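Local coordinates for protein possible hydrolase (PDB 6WYN) that hydrolyses short, straight-chain alkyl esters as a serine esterase whose activity is under metal-dependent allosteric regulation, with a probable role in ester and lipid metabolism, at residues A47-N52 with T97-I102; L110-P115 with E135-V140; P115-S120 with D251-F256. One frame throughout, in Å; residues are numbered along the deposited sequence.

Interaction 1: A47-N52 with T97-I102; sequences ALLAEN and TWDTVI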
loop_
_atom_site.group_PDB
_atom_site.type_symbol
_atom_site.label_atom_id
_atom_site.label_comp_id
_atom_site.label_asym_id
_atom_site.label_seq_id
_atom_site.Cartn_x
_atom_site.Cartn_y
_atom_site.Cartn_z
ATOM N N ALA A 47 3.570 -6.380 18.456
ATOM C CA ALA A 47 4.717 -6.849 19.270
ATOM C C ALA A 47 6.070 -6.456 18.632
ATOM O O ALA A 47 7.055 -6.455 19.352
ATOM C CB ALA A 47 4.620 -8.343 19.442
ATOM N N LEU A 48 6.161 -6.170 17.328
ATOM C CA LEU A 48 7.470 -5.897 16.665
ATOM C C LEU A 48 7.682 -4.417 16.420
ATOM O O LEU A 48 8.590 -4.088 15.638
ATOM C CB LEU A 48 7.519 -6.665 15.351
ATOM C CG LEU A 48 7.389 -8.167 15.534
ATOM C CD1 LEU A 48 7.403 -8.865 14.190
ATOM C CD2 LEU A 48 8.506 -8.688 16.454
ATOM N N LEU A 49 6.914 -3.528 17.034
ATOM C CA LEU A 49 6.996 -2.103 16.615
ATOM C C LEU A 49 8.385 -1.501 16.939
ATOM O O LEU A 49 8.758 -0.522 16.251
ATOM C CB LEU A 49 5.874 -1.263 17.219
ATOM C CG LEU A 49 4.472 -1.496 16.639
ATOM C CD1 LEU A 49 3.485 -0.568 17.346
ATOM C CD2 LEU A 49 4.451 -1.275 15.130
ATOM N N ALA A 50 9.103 -2.011 17.950
ATOM C CA ALA A 50 10.451 -1.519 18.309
ATOM C C ALA A 50 11.380 -1.696 17.094
ATOM O O ALA A 50 12.193 -0.784 16.867
ATOM C CB ALA A 50 10.967 -2.226 19.541
ATOM N N GLU A 51 11.211 -2.784 16.335
ATOM C CA GLU A 51 11.968 -3.075 15.094
ATOM C C GLU A 51 11.685 -1.979 14.084
ATOM O O GLU A 51 12.644 -1.487 13.446
ATOM C CB GLU A 51 11.634 -4.457 14.534
ATOM C CG GLU A 51 11.993 -5.630 15.438
ATOM C CD GLU A 51 11.697 -7.006 14.840
ATOM O OE1 GLU A 51 11.942 -8.012 15.536
ATOM O OE2 GLU A 51 11.262 -7.095 13.666
ATOM N N ASN A 52 10.429 -1.545 13.951
ATOM C CA ASN A 52 10.057 -0.459 13.022
ATOM C C ASN A 52 10.668 0.859 13.480
ATOM O O ASN A 52 11.180 1.611 12.593
ATOM C CB ASN A 52 8.548 -0.303 12.829
ATOM C CG ASN A 52 7.904 -1.570 12.317
ATOM O OD1 ASN A 52 7.383 -2.336 13.125
ATOM N ND2 ASN A 52 8.004 -1.843 11.020
ATOM N N THR A 97 2.685 -2.611 6.034
ATOM C CA THR A 97 3.783 -2.171 5.131
ATOM C C THR A 97 4.183 -0.757 5.553
ATOM O O THR A 97 5.344 -0.364 5.367
ATOM C CB THR A 97 3.392 -2.233 3.640
ATOM O OG1 THR A 97 4.566 -2.145 2.826
ATOM C CG2 THR A 97 2.478 -1.113 3.225
ATOM N N TRP A 98 3.255 0.013 6.089
ATOM C CA TRP A 98 3.531 1.426 6.434
ATOM C C TRP A 98 4.098 1.635 7.841
ATOM O O TRP A 98 4.376 2.792 8.144
ATOM C CB TRP A 98 2.295 2.263 6.240
ATOM C CG TRP A 98 1.749 2.206 4.873
ATOM C CD1 TRP A 98 0.640 1.534 4.437
ATOM C CD2 TRP A 98 2.333 2.836 3.734
ATOM N NE1 TRP A 98 0.434 1.798 3.114
ATOM C CE2 TRP A 98 1.487 2.543 2.640
ATOM C CE3 TRP A 98 3.467 3.627 3.542
ATOM C CZ2 TRP A 98 1.763 3.005 1.360
ATOM C CZ3 TRP A 98 3.742 4.067 2.273
ATOM C CH2 TRP A 98 2.862 3.818 1.217
ATOM N N ASP A 99 4.236 0.603 8.669
ATOM C CA ASP A 99 4.583 0.760 10.112
ATOM C C ASP A 99 5.831 1.659 10.267
ATOM O O ASP A 99 5.842 2.568 11.107
ATOM C CB ASP A 99 4.787 -0.602 10.769
ATOM C CG ASP A 99 3.535 -1.449 10.945
ATOM O OD1 ASP A 99 2.401 -0.947 10.611
ATOM O OD2 ASP A 99 3.711 -2.624 11.392
ATOM N N THR A 100 6.878 1.382 9.507
ATOM C CA THR A 100 8.177 2.069 9.690
ATOM C C THR A 100 7.967 3.508 9.325
ATOM O O THR A 100 8.341 4.378 10.125
ATOM C CB THR A 100 9.325 1.387 8.943
ATOM O OG1 THR A 100 9.520 0.089 9.499
ATOM C CG2 THR A 100 10.601 2.202 9.051
ATOM N N VAL A 101 7.366 3.767 8.165
ATOM C CA VAL A 101 7.130 5.156 7.720
ATOM C C VAL A 101 6.278 5.894 8.770
ATOM O O VAL A 101 6.537 7.066 9.069
ATOM C CB VAL A 101 6.515 5.174 6.307
ATOM C CG1 VAL A 101 5.897 6.499 5.956
ATOM C CG2 VAL A 101 7.525 4.774 5.247
ATOM N N ILE A 102 5.186 5.282 9.217
ATOM C CA ILE A 102 4.254 5.970 10.139
ATOM C C ILE A 102 4.982 6.244 11.467
ATOM O O ILE A 102 4.860 7.334 11.958
ATOM C CB ILE A 102 2.960 5.156 10.251
ATOM C CG1 ILE A 102 2.219 5.310 8.927
ATOM C CG2 ILE A 102 2.112 5.598 11.430
ATOM C CD1 ILE A 102 0.982 4.478 8.860
#
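The hydroxyl oxygen Thr100 OG1 sits 3.5 Å from Asn52 CB and, still on the side of helix 49-55, is hydrogen-bonded to OE1 of Gln55, one turn further along that helix. This is a buried helix-to-helix contact in an alpha/beta-hydrolase fold. Helix 99-105 belongs to the beta-alpha-beta crossover between parallel strands 85-88 and 109-112, whereas helix 49-55 precedes the first strand of the sheet. The backbones come near each other, Asn52 CA lying 4.6 Å from Thr100 CA. Thr100 straddles the approach: its OG1 lies anti to its own carbonyl carbon (chi1 -64°), while its methyl CG2 reaches the backbone oxygen Asn52 O at 3.6 Å. The amide of Asn52 comes obliquely over Asp99, bringing Asn52 CG to 3.6 Å from Asp99 CB, and its plane stands nearly perpendicular to the carboxylate, 83° from it. That carboxylate has a partner just before the helix, since Asp99 OD2 is hydrogen-bonded to His96 ND1. Trp78 of strand 73-78 lies against both Leu49 and Asp99, and the Leu49 methyl CD2 comes to 4.0 Å from Asp99 OD2.

Interaction 2: L110-P115 with E135-V140; sequences LAVDLP and ETLAPV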
loop_
_atom_site.group_PDB
_atom_site.type_symbol
_atom_site.label_atom_id
_atom_site.label_comp_id
_atom_site.label_asym_id
_atom_site.label_seq_id
_atom_site.Cartn_x
_atom_site.Cartn_y
_atom_site.Cartn_z
ATOM N N LEU A 110 -4.025 6.876 9.182
ATOM C CA LEU A 110 -4.881 5.687 8.986
ATOM C C LEU A 110 -4.236 4.894 7.863
ATOM O O LEU A 110 -4.157 5.416 6.727
ATOM C CB LEU A 110 -6.316 6.110 8.660
ATOM C CG LEU A 110 -7.332 4.973 8.703
ATOM C CD1 LEU A 110 -7.580 4.531 10.129
ATOM C CD2 LEU A 110 -8.662 5.350 8.053
ATOM N N ALA A 111 -3.817 3.688 8.162
ATOM C CA ALA A 111 -3.283 2.751 7.163
ATOM C C ALA A 111 -4.352 1.685 6.904
ATOM O O ALA A 111 -4.653 0.866 7.770
ATOM C CB ALA A 111 -1.959 2.199 7.630
ATOM N N VAL A 112 -4.904 1.762 5.708
ATOM C CA VAL A 112 -6.067 0.902 5.420
ATOM C C VAL A 112 -5.686 -0.416 4.773
ATOM O O VAL A 112 -4.758 -0.417 3.994
ATOM C CB VAL A 112 -7.038 1.658 4.499
ATOM C CG1 VAL A 112 -8.271 0.843 4.252
ATOM C CG2 VAL A 112 -7.409 3.019 5.060
ATOM N N ASP A 113 -6.377 -1.487 5.148
ATOM C CA ASP A 113 -6.279 -2.766 4.404
ATOM C C ASP A 113 -7.229 -2.684 3.202
ATOM O O ASP A 113 -8.415 -2.486 3.411
ATOM C CB ASP A 113 -6.610 -3.984 5.260
ATOM C CG ASP A 113 -5.580 -4.369 6.322
ATOM O OD1 ASP A 113 -4.370 -4.137 6.080
ATOM O OD2 ASP A 113 -5.987 -4.923 7.398
ATOM N N LEU A 114 -6.694 -2.721 1.983
ATOM C CA LEU A 114 -7.490 -2.739 0.758
ATOM C C LEU A 114 -8.355 -4.003 0.788
ATOM O O LEU A 114 -7.957 -5.019 1.315
ATOM C CB LEU A 114 -6.583 -2.728 -0.478
ATOM C CG LEU A 114 -5.779 -1.450 -0.739
ATOM C CD1 LEU A 114 -5.017 -1.655 -2.015
ATOM C CD2 LEU A 114 -6.647 -0.186 -0.795
ATOM N N PRO A 115 -9.540 -3.989 0.143
ATOM C CA PRO A 115 -10.292 -5.218 -0.090
ATOM C C PRO A 115 -9.344 -6.320 -0.544
ATOM O O PRO A 115 -8.393 -6.117 -1.345
ATOM C CB PRO A 115 -11.298 -4.802 -1.156
ATOM C CG PRO A 115 -11.531 -3.372 -0.859
ATOM C CD PRO A 115 -10.195 -2.803 -0.408
ATOM N N GLU A 135 -14.785 2.719 -4.267
ATOM C CA GLU A 135 -16.241 2.699 -3.921
ATOM C C GLU A 135 -16.434 2.155 -2.490
ATOM O O GLU A 135 -17.138 2.756 -1.744
ATOM C CB GLU A 135 -17.016 1.818 -4.917
ATOM C CG GLU A 135 -17.193 2.449 -6.283
ATOM C CD GLU A 135 -18.207 3.585 -6.386
ATOM O OE1 GLU A 135 -18.470 4.027 -7.526
ATOM O OE2 GLU A 135 -18.744 4.032 -5.338
ATOM N N THR A 136 -15.821 1.038 -2.149
ATOM C CA THR A 136 -15.863 0.471 -0.779
ATOM C C THR A 136 -15.273 1.495 0.225
ATOM O O THR A 136 -15.902 1.772 1.293
ATOM C CB THR A 136 -15.173 -0.883 -0.802
ATOM O OG1 THR A 136 -15.682 -1.699 -1.868
ATOM C CG2 THR A 136 -15.284 -1.593 0.533
ATOM N N LEU A 137 -14.133 2.125 -0.099
ATOM C CA LEU A 137 -13.329 2.885 0.896
ATOM C C LEU A 137 -13.933 4.233 1.183
ATOM O O LEU A 137 -13.797 4.647 2.310
ATOM C CB LEU A 137 -11.873 3.036 0.436
ATOM C CG LEU A 137 -10.988 1.813 0.665
ATOM C CD1 LEU A 137 -9.752 1.855 -0.227
ATOM C CD2 LEU A 137 -10.568 1.750 2.105
ATOM N N ALA A 138 -14.546 4.933 0.216
ATOM C CA ALA A 138 -14.864 6.361 0.414
ATOM C C ALA A 138 -15.717 6.592 1.673
ATOM O O ALA A 138 -15.428 7.482 2.489
ATOM C CB ALA A 138 -15.531 6.939 -0.817
ATOM N N PRO A 139 -16.831 5.860 1.873
ATOM C CA PRO A 139 -17.690 6.116 3.039
ATOM C C PRO A 139 -16.961 5.786 4.362
ATOM O O PRO A 139 -17.133 6.432 5.348
ATOM C CB PRO A 139 -18.901 5.163 2.858
ATOM C CG PRO A 139 -18.704 4.447 1.558
ATOM C CD PRO A 139 -17.317 4.779 1.019
ATOM N N VAL A 140 -16.092 4.790 4.343
ATOM C CA VAL A 140 -15.298 4.427 5.553
ATOM C C VAL A 140 -14.334 5.566 5.891
ATOM O O VAL A 140 -14.243 5.965 7.054
ATOM C CB VAL A 140 -14.580 3.097 5.322
ATOM C CG1 VAL A 140 -13.628 2.736 6.492
ATOM C CG2 VAL A 140 -15.608 1.987 5.093
#
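Val112 and Leu137 pack so tightly that methyl CG1 of Val112 lies 3.3 Å from methyl CD2 of Leu137, closer than ordinary van der Waals contact, as the two side chains run antiparallel to one another. Placing CG1 anti to the backbone N of Val112 (chi1 -177°) sends that methyl toward the helix. The second branch of the same leucine is also occupied: Leu137 CD1 meets Leu114 CD2 at 3.8 Å, this time with the side chains about at right angles. One leucine fork thus reaches both Val112 of the strand and Leu114 beyond it. The pairing is the sheet-to-helix packing of the alpha/beta-hydrolase fold, in which helix 130-144 lies against strand 109-112 and leads on to strand 150-154 and Ser155, the probable nucleophile. Leu137 also touches Thr160 of helix 156-167, and Leu114 touches the residues of what is probably the nucleophile elbow. Toward the partly exposed Thr136 the fit slackens, with Pro115 CG no nearer than 4.4 Å to Thr136 CG2. The hydroxyl of Thr136 turns back to its own helix, where OG1 is hydrogen-bonded to Leu132 O, and the proline ring has further neighbours in Tyr128 and Asn133.

Interaction 3: P115-S120 with D251-F256; sequences PGHGHS and DAIRTF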
loop_
_atom_site.group_PDB
_atom_site.type_symbol
_atom_site.label_atom_id
_atom_site.label_comp_id
_atom_site.label_asym_id
_atom_site.label_seq_id
_atom_site.Cartn_x
_atom_site.Cartn_y
_atom_site.Cartn_z
ATOM N N PRO A 115 -9.540 -3.989 0.143
ATOM C CA PRO A 115 -10.292 -5.218 -0.090
ATOM C C PRO A 115 -9.344 -6.320 -0.544
ATOM O O PRO A 115 -8.393 -6.117 -1.345
ATOM C CB PRO A 115 -11.298 -4.802 -1.156
ATOM C CG PRO A 115 -11.531 -3.372 -0.859
ATOM C CD PRO A 115 -10.195 -2.803 -0.408
ATOM N N GLY A 116 -9.572 -7.496 -0.021
ATOM C CA GLY A 116 -8.819 -8.688 -0.396
ATOM C C GLY A 116 -7.492 -8.805 0.301
ATOM O O GLY A 116 -6.721 -9.681 -0.071
ATOM N N HIS A 117 -7.198 -7.934 1.256
ATOM C CA HIS A 117 -5.865 -7.844 1.899
ATOM C C HIS A 117 -6.007 -7.588 3.408
ATOM O O HIS A 117 -7.013 -6.967 3.853
ATOM C CB HIS A 117 -5.107 -6.690 1.244
ATOM C CG HIS A 117 -4.835 -6.858 -0.210
ATOM N ND1 HIS A 117 -5.728 -6.436 -1.179
ATOM C CD2 HIS A 117 -3.736 -7.336 -0.845
ATOM C CE1 HIS A 117 -5.192 -6.686 -2.369
ATOM N NE2 HIS A 117 -3.981 -7.262 -2.182
ATOM N N GLY A 118 -4.977 -7.969 4.140
ATOM C CA GLY A 118 -4.857 -7.733 5.580
ATOM C C GLY A 118 -6.014 -8.390 6.309
ATOM O O GLY A 118 -6.191 -9.614 6.100
ATOM N N HIS A 119 -6.815 -7.609 7.033
ATOM C CA HIS A 119 -8.049 -8.101 7.697
ATOM C C HIS A 119 -9.278 -7.621 6.942
ATOM O O HIS A 119 -10.366 -7.804 7.469
ATOM C CB HIS A 119 -8.070 -7.650 9.149
ATOM C CG HIS A 119 -6.950 -8.248 9.936
ATOM N ND1 HIS A 119 -7.165 -9.095 11.043
ATOM C CD2 HIS A 119 -5.610 -8.151 9.789
ATOM C CE1 HIS A 119 -5.996 -9.460 11.552
ATOM N NE2 HIS A 119 -5.017 -8.877 10.796
ATOM N N SER A 120 -9.130 -6.959 5.796
ATOM C CA SER A 120 -10.324 -6.498 5.038
ATOM C C SER A 120 -10.972 -7.722 4.340
ATOM O O SER A 120 -10.254 -8.666 3.988
ATOM C CB SER A 120 -10.001 -5.396 4.102
ATOM O OG SER A 120 -9.824 -4.146 4.744
ATOM N N ASP A 251 -5.750 -12.304 -0.865
ATOM C CA ASP A 251 -6.451 -13.103 -1.886
ATOM C C ASP A 251 -5.605 -12.942 -3.139
ATOM O O ASP A 251 -5.273 -11.746 -3.490
ATOM C CB ASP A 251 -7.872 -12.575 -2.099
ATOM C CG ASP A 251 -8.780 -13.450 -2.979
ATOM O OD1 ASP A 251 -8.393 -14.557 -3.300
ATOM O OD2 ASP A 251 -9.813 -12.961 -3.389
ATOM N N ALA A 252 -5.206 -14.059 -3.756
ATOM C CA ALA A 252 -4.780 -14.018 -5.176
ATOM C C ALA A 252 -5.658 -12.938 -5.830
ATOM O O ALA A 252 -6.795 -12.867 -5.454
ATOM C CB ALA A 252 -4.926 -15.389 -5.824
ATOM N N ILE A 253 -5.080 -11.998 -6.562
ATOM C CA ILE A 253 -5.838 -11.028 -7.405
ATOM C C ILE A 253 -5.961 -11.736 -8.754
ATOM O O ILE A 253 -4.909 -11.858 -9.498
ATOM C CB ILE A 253 -5.126 -9.673 -7.534
ATOM C CG1 ILE A 253 -4.601 -9.150 -6.189
ATOM C CG2 ILE A 253 -6.034 -8.662 -8.211
ATOM C CD1 ILE A 253 -3.850 -7.822 -6.293
ATOM N N ARG A 254 -7.164 -12.208 -9.020
ATOM C CA ARG A 254 -7.440 -12.775 -10.345
ATOM C C ARG A 254 -7.472 -11.604 -11.317
ATOM O O ARG A 254 -7.103 -11.842 -12.474
ATOM C CB ARG A 254 -8.848 -13.388 -10.356
ATOM C CG ARG A 254 -9.116 -14.298 -11.546
ATOM C CD ARG A 254 -10.516 -14.863 -11.689
ATOM N NE ARG A 254 -11.467 -13.875 -12.167
ATOM C CZ ARG A 254 -12.322 -13.262 -11.369
ATOM N NH1 ARG A 254 -13.165 -12.362 -11.841
ATOM N NH2 ARG A 254 -12.323 -13.569 -10.088
ATOM N N THR A 255 -7.776 -10.382 -10.827
ATOM C CA THR A 255 -8.052 -9.279 -11.808
ATOM C C THR A 255 -7.896 -7.832 -11.261
ATOM O O THR A 255 -8.306 -7.680 -10.100
ATOM C CB THR A 255 -9.475 -9.510 -12.304
ATOM O OG1 THR A 255 -9.481 -8.973 -13.601
ATOM C CG2 THR A 255 -10.492 -8.809 -11.463
ATOM N N PHE A 256 -7.412 -6.868 -12.067
ATOM C CA PHE A 256 -7.305 -5.427 -11.675
ATOM C C PHE A 256 -8.456 -4.675 -12.361
ATOM O O PHE A 256 -9.576 -5.227 -12.337
ATOM C CB PHE A 256 -5.942 -4.862 -12.079
ATOM C CG PHE A 256 -4.766 -5.460 -11.347
ATOM C CD1 PHE A 256 -4.104 -6.570 -11.847
ATOM C CD2 PHE A 256 -4.319 -4.909 -10.157
ATOM C CE1 PHE A 256 -3.024 -7.118 -11.174
ATOM C CE2 PHE A 256 -3.237 -5.456 -9.485
ATOM C CZ PHE A 256 -2.592 -6.559 -9.994
HETATM O O HOH W 1 -2.829 -9.781 -3.397
#
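This is a loop-to-loop contact, partly buried, in which one direct backbone hydrogen bond, one water bridge and one van der Waals touch join the loop after strand 109-112 to the chain between strand 246-248 and helix 260-268. The direct bond runs from Asp251 N to Gly116 O, 2.9 Å long and nearly straight at 168°, with the donor in the carbonyl plane. Gly116 has a positive phi (81°), a conformation easy for glycine, and its CA lies 5.2 Å from Asp251 CA. The Asp251 carboxylate does not join in this bond and is hydrogen-bonded instead through OD2 to Tyr128 OH.

Beside the backbone bond stands the imidazole of His117. Its ND1 donates to Pro115 O over 2.7 Å, from above the carbonyl plane, and this short bond limits rotation of the ring. The sequence Pro-Gly-His-Gly-His-Ser matches the strand-end loop common in alpha/beta hydrolases. Here it folds into a type II' beta turn from His117 to Ser120, closed by Ser120 N to His117 O and with Gly118 at the position where positive phi is needed.

On the far side of the imidazole, a water lies 3.0 Å from His117 NE2 and donates to Asp251 O at 3.1 Å, so Asp251 is tied to the loop through both its amide and its carbonyl. Ile253 comes to the same edge of the ring, near its plane, with CD1 4.2 Å from His117 NE2. The His89 ring meets His117 edge-to-face, and the side chain of His117 is about 4 Å from Gly91, a site of substrate selectivity. The other branch of Ile253, CG2, rests 4.3 Å above the centre of the Phe256 ring.

Interactions 2 and 3 share Pro115 and have centres about 13 Å apart; the bend between them is held by Asp113, whose O lies 2.6 Å from Ser120 OG and whose OD2 lies 2.8 Å from His119 N, both probable hydrogen bonds. Interaction 1 sits further off, its centre about 20 Å from that of interaction 2, yet helix 99-105 is followed in the chain by strand 109-112, and Ile102 CD1 packs on Ala111 CB at 3.9 Å. Interactions 2 and 3 both lie near functional sites: the side chain of Leu114 is about 8 Å from that of Ser155, and that of Ile253 about 8 Å from that of His188, a substrate-selectivity site. Interaction 1 lies away from these sites.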